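Local coordinates for competence protein ComEA-related protein (Thermus thermophilus, PDB 2DUY) that is of unknown function but carries paired helix-hairpin-helix motifs and probably binds DNA, at residues A40-E45 and L56-I61; V19-A24 and R47-V52; A31-G36 and E67-Y72. All coordinates share one frame; numbering follows the deposited sequence.

Overall arrangement
From the N terminus the chain enters strand 19-20 and the turn after it, passes helix 26-29, and reaches the hairpin 31-36 that leads into helix 37-45. The residues beyond this helix return to the turn, and contact 2 closes that first loop. Contact 1 follows, bringing the second hairpin, at 56-61, back onto helix 37-45. Contact 3 joins the first hairpin to the end of helix 63-69, so contact 1 is nested inside its loop, whereas contact 2 crosses both of the others. Contacts 2 and 3 lie on opposite sides of the chain's centre, and Val19 N is hydrogen-bonded to Tyr72 O between them, where strands 19-20 and 73-74 run parallel.

Contact 1 (A40-E45 and L56-I61); sequences ARRIVE and LKVKGI
With CG anti to its own carbonyl carbon (chi1 -66°) and the chain extended from CG to NE, Arg42 reaches from helix 37-45 to the backbone of Lys59. Arg42 NH1 donates to Lys59 O at 2.9 Å, the N-H...O angle being 145°. The nitrogen stands above the carbonyl plane, 70° out of it, while the oxygen is tilted only modestly from the guanidinium plane. The Lys59 side chain rises over one face of that guanidinium, CB lying 3.8 Å from Arg42 NH1. Farther out, one water accepts from both Arg42 NH2 and Lys59 NZ, bridging two like charges whose nitrogens do not touch.

Residues 58-61 form a type II beta turn, closed by a hydrogen bond from Ile61 N to Val58 O, in the hairpin of the second helix-hairpin-helix motif; contact 1 lays this hairpin on the second helix of the first motif. Gly60 takes a positive phi, where a CB would jam against Lys59 O.

Beneath the polar layer, Val58 turns CG1 onto Arg42 CB, 3.5 Å away. Ile43 and Ile61 cross at about a right angle, Ile61 CD1 lying 3.8 Å from both CG1 and CD1 of Ile43. Val58 CG2 sits more loosely beside Ile43 CG1. Leu29 of helix 26-29 also packs on Ile43.

Contact 2 (V19-A24 and R47-V52); sequences VSLNEA and RPYARV
Arg47 and Asn22 reach across the contact in opposite directions, each binding backbone of the other segment. Extended from CG to NE, Arg47 brings its guanidinium side-on to Leu21 O, which accepts from NE at 2.7 Å and from NH2 at 2.9 Å. The NE bond lies in the carbonyl plane on a lone pair, whereas NH2 comes from above it. Arg47 NH2 also donates to Ala24 O, in the guanidinium plane, at 2.7 Å; Asn22 O lies over one face. An alanine in place of Arg47 would probably leave Leu21 O and Ala24 O without these donors and the turn less firmly fixed.

Asn22 pairs its amide with the Tyr49 backbone: OD1 accepts from Tyr49 N at 2.8 Å, and ND2 donates to Tyr49 O at 2.9 Å, both on carbonyl lone pairs. The Tyr49 ring meets Leu21 obliquely, CD1 lying 3.7 Å from Leu21 CB, and Leu21 CD1 continues to Val52. Ser20 OG accepts from Glu23 N, an ST motif, and is also hydrogen-bonded to Pro75 O.

Around this turn, Tyr49 OH is hydrogen-bonded to Ile43 O of helix 37-45, Leu29 of helix 26-29 touches Ala24 and Arg47, and Leu73 of strand 73-74 packs on Leu21 and Val52.

Contact 3 (A31-G36 and E67-Y72); sequences ALPGIG and ERLRPY
Leu69, near the end of helix 63-69, pushes its two methyl groups into the hairpin of the first helix-hairpin-helix motif, residues 32-35. This hairpin is a type II beta turn closed by a hydrogen bond from Ile35 N to Leu32 O, with Gly34 at a positive phi (86°) and Gly36 as N-cap of the following helix. No hydrogen bond crosses the contact; it is an apolar joint between the two motifs.

From CB, which starts beside the hairpin rather than facing it, the side chain of Leu69 turns inward. Leu69 CG stands anti to the carbonyl carbon (chi1 -66°) and comes to 4.0 Å from Pro33 O. At the fork the methyls part. CD1 meets Ile35, crossing it obliquely with 3.9 Å between Leu69 CD1 and Ile35 CD1. Leu69 CD2 settles between Leu32 and Pro33: it is 3.7 Å from Leu32 CB and 3.6 Å from Pro33 CG, and comes nearest to Pro33 O, at 3.3 Å.

Tyr72 extends the packing beyond Leu69, with a looser approach of its CE1 to Pro33 CG. Its side chain and that of Leu32 slide past each other in opposite directions, and Leu32 CD2 comes to rest 3.9 Å from Tyr72 CB.

Contact 1 (A40-E45 and L56-I61)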
loop_
_atom_site.group_PDB
_atom_site.type_symbol
_atom_site.label_atom_id
_atom_site.label_comp_id
_atom_site.label_asym_id
_atom_site.label_seq_id
_atom_site.Cartn_x
_atom_site.Cartn_y
_atom_site.Cartn_z
ATOM N N ALA A 40 5.727 -3.198 -3.488
ATOM C CA ALA A 40 5.714 -3.354 -2.038
ATOM C C ALA A 40 7.019 -2.815 -1.463
ATOM O O ALA A 40 7.020 -2.126 -0.439
ATOM C CB ALA A 40 5.529 -4.826 -1.657
ATOM N N ARG A 41 8.123 -3.123 -2.131
ATOM C CA ARG A 41 9.443 -2.660 -1.696
ATOM C C ARG A 41 9.536 -1.135 -1.733
ATOM O O ARG A 41 10.034 -0.509 -0.795
ATOM C CB ARG A 41 10.531 -3.240 -2.597
ATOM C CG ARG A 41 11.933 -3.089 -2.037
ATOM C CD ARG A 41 13.006 -3.206 -3.121
ATOM N NE ARG A 41 13.401 -1.895 -3.640
ATOM C CZ ARG A 41 12.775 -1.234 -4.610
ATOM N NH1 ARG A 41 11.705 -1.754 -5.203
ATOM N NH2 ARG A 41 13.216 -0.036 -4.978
ATOM N N ARG A 42 9.069 -0.535 -2.825
ATOM C CA ARG A 42 9.110 0.924 -2.950
ATOM C C ARG A 42 8.227 1.597 -1.903
ATOM O O ARG A 42 8.540 2.682 -1.423
ATOM C CB ARG A 42 8.653 1.357 -4.345
ATOM C CG ARG A 42 9.596 0.925 -5.454
ATOM C CD ARG A 42 9.005 1.200 -6.823
ATOM N NE ARG A 42 9.950 0.882 -7.889
ATOM C CZ ARG A 42 9.649 0.896 -9.184
ATOM N NH1 ARG A 42 8.416 1.209 -9.579
ATOM N NH2 ARG A 42 10.581 0.605 -10.086
ATOM N N ILE A 43 7.112 0.966 -1.563
ATOM C CA ILE A 43 6.230 1.541 -0.556
ATOM C C ILE A 43 6.978 1.591 0.781
ATOM O O ILE A 43 6.970 2.617 1.445
ATOM C CB ILE A 43 4.924 0.722 -0.417
ATOM C CG1 ILE A 43 4.060 0.944 -1.664
ATOM C CG2 ILE A 43 4.153 1.142 0.856
ATOM C CD1 ILE A 43 2.820 0.066 -1.729
ATOM N N VAL A 44 7.635 0.498 1.168
ATOM C CA VAL A 44 8.374 0.493 2.445
ATOM C C VAL A 44 9.469 1.549 2.434
ATOM O O VAL A 44 9.658 2.287 3.412
ATOM C CB VAL A 44 9.053 -0.869 2.741
ATOM C CG1 VAL A 44 9.874 -0.763 4.038
ATOM C CG2 VAL A 44 8.008 -1.957 2.878
ATOM N N GLU A 45 10.195 1.615 1.325
ATOM C CA GLU A 45 11.289 2.570 1.187
ATOM C C GLU A 45 10.828 4.021 1.228
ATOM O O GLU A 45 11.598 4.910 1.597
ATOM C CB GLU A 45 12.059 2.297 -0.110
ATOM C CG GLU A 45 12.830 0.978 -0.079
ATOM C CD GLU A 45 13.693 0.758 -1.305
ATOM O OE1 GLU A 45 14.579 -0.119 -1.257
ATOM O OE2 GLU A 45 13.487 1.455 -2.318
ATOM N N LEU A 56 1.258 8.555 -3.706
ATOM C CA LEU A 56 1.537 9.036 -5.054
ATOM C C LEU A 56 3.019 9.366 -5.236
ATOM O O LEU A 56 3.453 9.663 -6.353
ATOM C CB LEU A 56 0.676 10.262 -5.394
ATOM C CG LEU A 56 -0.806 9.941 -5.619
ATOM C CD1 LEU A 56 -1.587 11.212 -5.910
ATOM C CD2 LEU A 56 -0.929 8.962 -6.798
ATOM N N LYS A 57 3.798 9.321 -4.157
ATOM C CA LYS A 57 5.232 9.583 -4.292
ATOM C C LYS A 57 5.968 8.314 -4.717
ATOM O O LYS A 57 7.142 8.365 -5.075
ATOM C CB LYS A 57 5.843 10.078 -2.979
ATOM C CG LYS A 57 6.016 9.013 -1.914
ATOM C CD LYS A 57 6.879 9.538 -0.772
ATOM C CE LYS A 57 6.275 9.221 0.577
ATOM N NZ LYS A 57 7.118 9.761 1.689
ATOM N N VAL A 58 5.273 7.179 -4.691
ATOM C CA VAL A 58 5.889 5.903 -5.050
ATOM C C VAL A 58 5.837 5.663 -6.549
ATOM O O VAL A 58 4.771 5.742 -7.156
ATOM C CB VAL A 58 5.189 4.731 -4.348
ATOM C CG1 VAL A 58 5.870 3.423 -4.722
ATOM C CG2 VAL A 58 5.223 4.939 -2.846
ATOM N N LYS A 59 6.990 5.372 -7.146
ATOM C CA LYS A 59 7.030 5.142 -8.586
ATOM C C LYS A 59 6.204 3.910 -8.911
ATOM O O LYS A 59 6.363 2.866 -8.283
ATOM C CB LYS A 59 8.476 4.948 -9.060
ATOM C CG LYS A 59 8.645 4.914 -10.580
ATOM C CD LYS A 59 10.132 4.888 -10.966
ATOM C CE LYS A 59 10.355 5.199 -12.447
ATOM N NZ LYS A 59 9.723 4.201 -13.352
ATOM N N GLY A 60 5.303 4.041 -9.879
ATOM C CA GLY A 60 4.485 2.908 -10.269
ATOM C C GLY A 60 3.074 2.858 -9.722
ATOM O O GLY A 60 2.287 2.007 -10.134
ATOM N N ILE A 61 2.744 3.745 -8.789
ATOM C CA ILE A 61 1.404 3.765 -8.221
ATOM C C ILE A 61 0.614 4.945 -8.783
ATOM O O ILE A 61 0.605 6.035 -8.216
ATOM C CB ILE A 61 1.445 3.848 -6.681
ATOM C CG1 ILE A 61 2.089 2.574 -6.120
ATOM C CG2 ILE A 61 0.040 3.992 -6.127
ATOM C CD1 ILE A 61 2.179 2.532 -4.600
HETATM O O HOH W 1 10.676 1.681 -12.812
#

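Contact 2 (V19-A24 and R47-V52)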
loop_
_atom_site.group_PDB
_atom_site.type_symbol
_atom_site.label_atom_id
_atom_site.label_comp_id
_atom_site.label_asym_id
_atom_site.label_seq_id
_atom_site.Cartn_x
_atom_site.Cartn_y
_atom_site.Cartn_z
ATOM N N VAL A 19 -5.048 -2.042 5.919
ATOM C CA VAL A 19 -3.604 -2.268 6.007
ATOM C C VAL A 19 -2.880 -0.933 6.181
ATOM O O VAL A 19 -3.161 0.020 5.450
ATOM C CB VAL A 19 -3.083 -2.960 4.724
ATOM C CG1 VAL A 19 -1.574 -3.127 4.793
ATOM C CG2 VAL A 19 -3.757 -4.318 4.552
ATOM N N SER A 20 -1.957 -0.874 7.144
ATOM C CA SER A 20 -1.184 0.340 7.428
ATOM C C SER A 20 -0.008 0.515 6.470
ATOM O O SER A 20 0.864 -0.353 6.396
ATOM C CB SER A 20 -0.638 0.300 8.858
ATOM O OG SER A 20 0.297 1.351 9.070
ATOM N N LEU A 21 0.023 1.636 5.751
ATOM C CA LEU A 21 1.105 1.893 4.813
ATOM C C LEU A 21 2.433 1.985 5.541
ATOM O O LEU A 21 3.457 1.606 4.995
ATOM C CB LEU A 21 0.881 3.203 4.028
ATOM C CG LEU A 21 -0.229 3.151 2.974
ATOM C CD1 LEU A 21 -0.379 4.504 2.321
ATOM C CD2 LEU A 21 0.108 2.085 1.928
ATOM N N ASN A 22 2.395 2.469 6.777
ATOM C CA ASN A 22 3.605 2.651 7.574
ATOM C C ASN A 22 4.095 1.446 8.357
ATOM O O ASN A 22 5.295 1.320 8.625
ATOM C CB ASN A 22 3.404 3.789 8.576
ATOM C CG ASN A 22 3.468 5.150 7.930
ATOM O OD1 ASN A 22 4.175 5.343 6.941
ATOM N ND2 ASN A 22 2.753 6.118 8.504
ATOM N N GLU A 23 3.180 0.555 8.713
ATOM C CA GLU A 23 3.555 -0.578 9.545
ATOM C C GLU A 23 3.484 -1.986 8.963
ATOM O O GLU A 23 3.997 -2.928 9.565
ATOM C CB GLU A 23 2.739 -0.497 10.840
ATOM C CG GLU A 23 2.853 0.865 11.528
ATOM C CD GLU A 23 1.989 0.979 12.769
ATOM O OE1 GLU A 23 0.805 0.592 12.703
ATOM O OE2 GLU A 23 2.492 1.466 13.808
ATOM N N ALA A 24 2.865 -2.147 7.801
ATOM C CA ALA A 24 2.761 -3.474 7.195
ATOM C C ALA A 24 4.104 -4.047 6.754
ATOM O O ALA A 24 5.027 -3.309 6.419
ATOM C CB ALA A 24 1.823 -3.419 6.003
ATOM N N ARG A 47 8.507 5.244 3.219
ATOM C CA ARG A 47 7.977 5.602 4.538
ATOM C C ARG A 47 8.748 6.756 5.165
ATOM O O ARG A 47 9.940 6.910 4.911
ATOM C CB ARG A 47 8.033 4.390 5.470
ATOM C CG ARG A 47 7.012 3.328 5.100
ATOM C CD ARG A 47 7.200 2.012 5.837
ATOM N NE ARG A 47 6.099 1.122 5.470
ATOM C CZ ARG A 47 6.012 -0.167 5.779
ATOM N NH1 ARG A 47 6.976 -0.767 6.474
ATOM N NH2 ARG A 47 4.938 -0.855 5.396
ATOM N N PRO A 48 8.094 7.556 6.019
ATOM C CA PRO A 48 6.696 7.463 6.442
ATOM C C PRO A 48 5.712 8.191 5.535
ATOM O O PRO A 48 6.094 9.072 4.764
ATOM C CB PRO A 48 6.724 8.092 7.832
ATOM C CG PRO A 48 7.679 9.220 7.635
ATOM C CD PRO A 48 8.804 8.587 6.807
ATOM N N TYR A 49 4.445 7.805 5.654
ATOM C CA TYR A 49 3.341 8.419 4.920
ATOM C C TYR A 49 2.485 9.151 5.954
ATOM O O TYR A 49 2.154 8.577 6.994
ATOM C CB TYR A 49 2.489 7.345 4.226
ATOM C CG TYR A 49 3.273 6.558 3.203
ATOM C CD1 TYR A 49 3.884 5.349 3.535
ATOM C CD2 TYR A 49 3.491 7.076 1.930
ATOM C CE1 TYR A 49 4.695 4.688 2.619
ATOM C CE2 TYR A 49 4.297 6.429 1.015
ATOM C CZ TYR A 49 4.900 5.237 1.366
ATOM O OH TYR A 49 5.715 4.613 0.460
ATOM N N ALA A 50 2.145 10.413 5.692
ATOM C CA ALA A 50 1.306 11.171 6.627
ATOM C C ALA A 50 -0.160 10.899 6.305
ATOM O O ALA A 50 -1.027 10.980 7.176
ATOM C CB ALA A 50 1.605 12.671 6.526
ATOM N N ARG A 51 -0.433 10.593 5.039
ATOM C CA ARG A 51 -1.779 10.265 4.594
ATOM C C ARG A 51 -1.659 9.282 3.435
ATOM O O ARG A 51 -0.599 9.166 2.815
ATOM C CB ARG A 51 -2.567 11.524 4.173
ATOM C CG ARG A 51 -2.029 12.281 2.930
ATOM C CD ARG A 51 -1.322 13.581 3.305
ATOM N NE ARG A 51 -0.809 14.301 2.125
ATOM C CZ ARG A 51 -1.439 15.294 1.503
ATOM N NH1 ARG A 51 -2.624 15.712 1.931
ATOM N NH2 ARG A 51 -0.879 15.883 0.443
ATOM N N VAL A 52 -2.739 8.567 3.144
ATOM C CA VAL A 52 -2.712 7.583 2.074
ATOM C C VAL A 52 -2.387 8.216 0.732
ATOM O O VAL A 52 -1.764 7.594 -0.124
ATOM C CB VAL A 52 -4.054 6.822 2.002
ATOM C CG1 VAL A 52 -4.112 5.950 0.767
ATOM C CG2 VAL A 52 -4.207 5.953 3.258
#

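Contact 3 (A31-G36 and E67-Y72)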
loop_
_atom_site.group_PDB
_atom_site.type_symbol
_atom_site.label_atom_id
_atom_site.label_comp_id
_atom_site.label_asym_id
_atom_site.label_seq_id
_atom_site.Cartn_x
_atom_site.Cartn_y
_atom_site.Cartn_z
ATOM N N ALA A 31 -0.387 -8.406 -0.345
ATOM C CA ALA A 31 -1.726 -8.996 -0.351
ATOM C C ALA A 31 -2.719 -8.003 -0.964
ATOM O O ALA A 31 -3.845 -8.368 -1.296
ATOM C CB ALA A 31 -2.160 -9.361 1.074
ATOM N N LEU A 32 -2.287 -6.752 -1.118
ATOM C CA LEU A 32 -3.131 -5.705 -1.689
ATOM C C LEU A 32 -3.269 -5.863 -3.192
ATOM O O LEU A 32 -2.319 -6.212 -3.888
ATOM C CB LEU A 32 -2.552 -4.320 -1.400
ATOM C CG LEU A 32 -2.478 -3.905 0.066
ATOM C CD1 LEU A 32 -1.535 -2.729 0.213
ATOM C CD2 LEU A 32 -3.866 -3.561 0.571
ATOM N N PRO A 33 -4.465 -5.585 -3.715
ATOM C CA PRO A 33 -4.699 -5.708 -5.151
ATOM C C PRO A 33 -3.779 -4.824 -5.989
ATOM O O PRO A 33 -3.720 -3.609 -5.801
ATOM C CB PRO A 33 -6.174 -5.335 -5.289
ATOM C CG PRO A 33 -6.384 -4.370 -4.163
ATOM C CD PRO A 33 -5.643 -5.035 -3.028
ATOM N N GLY A 34 -3.046 -5.443 -6.904
ATOM C CA GLY A 34 -2.158 -4.687 -7.767
ATOM C C GLY A 34 -0.777 -4.398 -7.213
ATOM O O GLY A 34 0.028 -3.747 -7.874
ATOM N N ILE A 35 -0.488 -4.884 -6.012
ATOM C CA ILE A 35 0.819 -4.649 -5.402
ATOM C C ILE A 35 1.689 -5.894 -5.423
ATOM O O ILE A 35 1.389 -6.885 -4.759
ATOM C CB ILE A 35 0.676 -4.176 -3.942
ATOM C CG1 ILE A 35 -0.112 -2.866 -3.903
ATOM C CG2 ILE A 35 2.061 -3.997 -3.310
ATOM C CD1 ILE A 35 0.434 -1.785 -4.818
ATOM N N GLY A 36 2.765 -5.828 -6.194
ATOM C CA GLY A 36 3.683 -6.943 -6.303
ATOM C C GLY A 36 4.912 -6.696 -5.447
ATOM O O GLY A 36 4.949 -5.737 -4.675
ATOM N N GLU A 67 -6.747 4.517 -6.556
ATOM C CA GLU A 67 -8.202 4.542 -6.458
ATOM C C GLU A 67 -8.750 3.207 -5.967
ATOM O O GLU A 67 -9.655 3.154 -5.132
ATOM C CB GLU A 67 -8.810 4.881 -7.822
ATOM C CG GLU A 67 -10.312 5.131 -7.796
ATOM C CD GLU A 67 -10.867 5.524 -9.162
ATOM O OE1 GLU A 67 -12.058 5.893 -9.239
ATOM O OE2 GLU A 67 -10.113 5.462 -10.159
ATOM N N ARG A 68 -8.184 2.127 -6.480
ATOM C CA ARG A 68 -8.630 0.793 -6.104
ATOM C C ARG A 68 -8.221 0.419 -4.686
ATOM O O ARG A 68 -8.935 -0.319 -4.006
ATOM C CB ARG A 68 -8.059 -0.242 -7.074
ATOM C CG ARG A 68 -8.400 -0.002 -8.533
ATOM C CD ARG A 68 -9.902 -0.090 -8.800
ATOM N NE ARG A 68 -10.636 1.075 -8.307
ATOM C CZ ARG A 68 -11.888 1.365 -8.648
ATOM N NH1 ARG A 68 -12.548 0.574 -9.485
ATOM N NH2 ARG A 68 -12.480 2.450 -8.165
ATOM N N LEU A 69 -7.071 0.926 -4.249
ATOM C CA LEU A 69 -6.539 0.618 -2.925
ATOM C C LEU A 69 -7.070 1.424 -1.752
ATOM O O LEU A 69 -6.974 0.977 -0.613
ATOM C CB LEU A 69 -5.018 0.763 -2.923
ATOM C CG LEU A 69 -4.176 -0.198 -3.754
ATOM C CD1 LEU A 69 -2.735 0.274 -3.739
ATOM C CD2 LEU A 69 -4.289 -1.609 -3.206
ATOM N N ARG A 70 -7.617 2.605 -2.013
ATOM C CA ARG A 70 -8.097 3.457 -0.926
ATOM C C ARG A 70 -8.991 2.792 0.113
ATOM O O ARG A 70 -8.875 3.072 1.304
ATOM C CB ARG A 70 -8.803 4.697 -1.484
ATOM C CG ARG A 70 -7.868 5.635 -2.232
ATOM C CD ARG A 70 -8.232 7.087 -1.990
ATOM N NE ARG A 70 -7.380 7.977 -2.770
ATOM C CZ ARG A 70 -7.549 8.214 -4.064
ATOM N NH1 ARG A 70 -8.547 7.632 -4.713
ATOM N NH2 ARG A 70 -6.720 9.022 -4.709
ATOM N N PRO A 71 -9.902 1.909 -0.316
ATOM C CA PRO A 71 -10.758 1.277 0.690
ATOM C C PRO A 71 -10.009 0.387 1.690
ATOM O O PRO A 71 -10.468 0.199 2.814
ATOM C CB PRO A 71 -11.744 0.471 -0.160
ATOM C CG PRO A 71 -11.839 1.288 -1.425
ATOM C CD PRO A 71 -10.391 1.627 -1.677
ATOM N N TYR A 72 -8.858 -0.144 1.277
ATOM C CA TYR A 72 -8.076 -1.055 2.117
ATOM C C TYR A 72 -6.920 -0.449 2.917
ATOM O O TYR A 72 -6.295 -1.145 3.714
ATOM C CB TYR A 72 -7.487 -2.185 1.257
ATOM C CG TYR A 72 -8.465 -2.850 0.317
ATOM C CD1 TYR A 72 -8.792 -2.265 -0.906
ATOM C CD2 TYR A 72 -9.097 -4.045 0.669
ATOM C CE1 TYR A 72 -9.730 -2.849 -1.751
ATOM C CE2 TYR A 72 -10.036 -4.634 -0.168
ATOM C CZ TYR A 72 -10.349 -4.028 -1.375
ATOM O OH TYR A 72 -11.304 -4.589 -2.197
#